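Local atomic coordinates of 2-dehydropantoate 2-reductase (Bacillus subtilis, PDB entry 3EGO), a protein that probably catalyses the NADPH-dependent reduction of ketopantoate to pantoate, a step on the pathway to pantothenate. Residues I183-I188 / R234-C239. Numbering follows the deposited sequence.
Sequences IVNACI and RVQAVC
Ile183 lays its CG1 across the CG2 methyl of Val235, 4.2 Å away, the two side chains meeting at about a right angle. Val184 divides its branches between two partners. Its CG1 touches CG1 of Val238, while CG2 sits over the centre of the Arg234 guanidinium, 3.4 Å above the plane and 3.5 Å from CZ. The arginine reaches this place with CG anti to its own N (chi1 -177°) and a bend at chi3, and NH2 is hydrogen-bonded to the carbonyl oxygen of Gly180, which ties the group to helix 174-195, the helix of Val184. Cys187 turns CB to CG1 of Val235 (3.8 Å), so this valine packs against successive turns of that helix. Ile188 extends to Cys239: SG of Cys239 lies 3.5 Å from CG1 and 3.6 Å from CD1 of Ile188; CD1 also meets CG1 of Val238. The seam lies beside the probable substrate site, since Asn185 and Asn199, which Ile188 touches, probably bind substrate. The axes of 183-188 and 234-239 come within 9.5 Å and cross at -67° within the all-helical C-terminal domain, where helix 206-223 packs on Ile183 and Cys187, helix 261-274 on Asn185 and Ala186, and short helix 201-204 on Cys239.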
loop_
_atom_site.group_PDB
_atom_site.type_symbol
_atom_site.label_atom_id
_atom_site.label_comp_id
_atom_site.label_asym_id
_atom_site.label_seq_id
_atom_site.Cartn_x
_atom_site.Cartn_y
_atom_site.Cartn_z
ATOM N N ILE A 183 15.323 -14.384 2.268
ATOM C CA ILE A 183 14.140 -14.891 1.557
ATOM C C ILE A 183 12.930 -14.777 2.436
ATOM O O ILE A 183 11.874 -14.330 2.010
ATOM C CB ILE A 183 14.258 -16.345 1.014
ATOM C CG1 ILE A 183 13.033 -16.682 0.147
ATOM C CG2 ILE A 183 14.337 -17.376 2.143
ATOM C CD1 ILE A 183 12.809 -15.745 -1.083
ATOM N N VAL A 184 13.091 -15.138 3.700
ATOM C CA VAL A 184 12.017 -14.985 4.655
ATOM C C VAL A 184 11.547 -13.512 4.841
ATOM O O VAL A 184 10.366 -13.227 4.707
ATOM C CB VAL A 184 12.439 -15.570 6.024
ATOM C CG1 VAL A 184 11.463 -15.176 7.078
ATOM C CG2 VAL A 184 12.567 -17.110 5.927
ATOM N N ASN A 185 12.461 -12.600 5.143
ATOM C CA ASN A 185 12.072 -11.209 5.397
ATOM C C ASN A 185 11.405 -10.591 4.162
ATOM O O ASN A 185 10.404 -9.880 4.269
ATOM C CB ASN A 185 13.284 -10.371 5.829
ATOM C CG ASN A 185 13.871 -10.812 7.182
ATOM O OD1 ASN A 185 15.012 -10.488 7.498
ATOM N ND2 ASN A 185 13.100 -11.551 7.965
ATOM N N ALA A 186 11.952 -10.890 2.984
ATOM C CA ALA A 186 11.467 -10.282 1.742
ATOM C C ALA A 186 10.029 -10.710 1.428
ATOM O O ALA A 186 9.273 -9.949 0.859
ATOM C CB ALA A 186 12.416 -10.656 0.597
ATOM N N CYS A 187 9.652 -11.933 1.793
ATOM C CA CYS A 187 8.309 -12.425 1.514
ATOM C C CYS A 187 7.279 -11.973 2.502
ATOM O O CYS A 187 6.106 -11.802 2.137
ATOM C CB CYS A 187 8.266 -13.945 1.482
ATOM S SG CYS A 187 9.150 -14.649 0.159
ATOM N N ILE A 188 7.677 -11.821 3.764
ATOM C CA ILE A 188 6.710 -11.473 4.791
ATOM C C ILE A 188 6.574 -9.973 5.012
ATOM O O ILE A 188 5.465 -9.467 5.147
ATOM C CB ILE A 188 7.043 -12.098 6.168
ATOM C CG1 ILE A 188 6.971 -13.637 6.111
ATOM C CG2 ILE A 188 6.060 -11.570 7.234
ATOM C CD1 ILE A 188 7.496 -14.344 7.443
ATOM N N ARG A 234 9.685 -23.161 4.637
ATOM C CA ARG A 234 10.289 -22.364 5.708
ATOM C C ARG A 234 9.612 -21.011 5.866
ATOM O O ARG A 234 9.166 -20.644 6.960
ATOM C CB ARG A 234 11.771 -22.178 5.384
ATOM C CG ARG A 234 12.593 -21.428 6.407
ATOM C CD ARG A 234 14.079 -21.435 6.005
ATOM N NE ARG A 234 14.778 -20.184 6.325
ATOM C CZ ARG A 234 14.606 -19.473 7.445
ATOM N NH1 ARG A 234 13.758 -19.879 8.387
ATOM N NH2 ARG A 234 15.297 -18.347 7.637
ATOM N N VAL A 235 9.516 -20.277 4.761
ATOM C CA VAL A 235 8.776 -19.003 4.730
ATOM C C VAL A 235 7.408 -19.172 5.387
ATOM O O VAL A 235 7.024 -18.417 6.282
ATOM C CB VAL A 235 8.634 -18.476 3.257
ATOM C CG1 VAL A 235 7.684 -17.268 3.173
ATOM C CG2 VAL A 235 10.007 -18.132 2.636
ATOM N N GLN A 236 6.658 -20.174 4.947
ATOM C CA GLN A 236 5.333 -20.415 5.520
ATOM C C GLN A 236 5.434 -20.863 6.966
ATOM O O GLN A 236 4.619 -20.464 7.822
ATOM C CB GLN A 236 4.592 -21.467 4.716
ATOM C CG GLN A 236 4.380 -21.090 3.282
ATOM C CD GLN A 236 3.906 -22.273 2.471
ATOM O OE1 GLN A 236 4.690 -22.892 1.738
ATOM N NE2 GLN A 236 2.628 -22.623 2.624
ATOM N N ALA A 237 6.433 -21.699 7.224
ATOM C CA ALA A 237 6.758 -22.125 8.585
ATOM C C ALA A 237 6.967 -20.935 9.529
ATOM O O ALA A 237 6.348 -20.897 10.599
ATOM C CB ALA A 237 7.977 -23.025 8.574
ATOM N N VAL A 238 7.828 -19.976 9.140
ATOM C CA VAL A 238 8.161 -18.837 10.017
ATOM C C VAL A 238 6.981 -17.898 10.186
ATOM O O VAL A 238 6.769 -17.316 11.263
ATOM C CB VAL A 238 9.335 -18.017 9.500
ATOM C CG1 VAL A 238 9.467 -16.731 10.298
ATOM C CG2 VAL A 238 10.624 -18.825 9.539
ATOM N N CYS A 239 6.204 -17.754 9.115
ATOM C CA CYS A 239 4.931 -17.075 9.195
ATOM C C CYS A 239 4.082 -17.665 10.305
ATOM O O CYS A 239 3.444 -16.937 11.077
ATOM C CB CYS A 239 4.176 -17.277 7.893
ATOM S SG CYS A 239 4.359 -15.936 6.792
#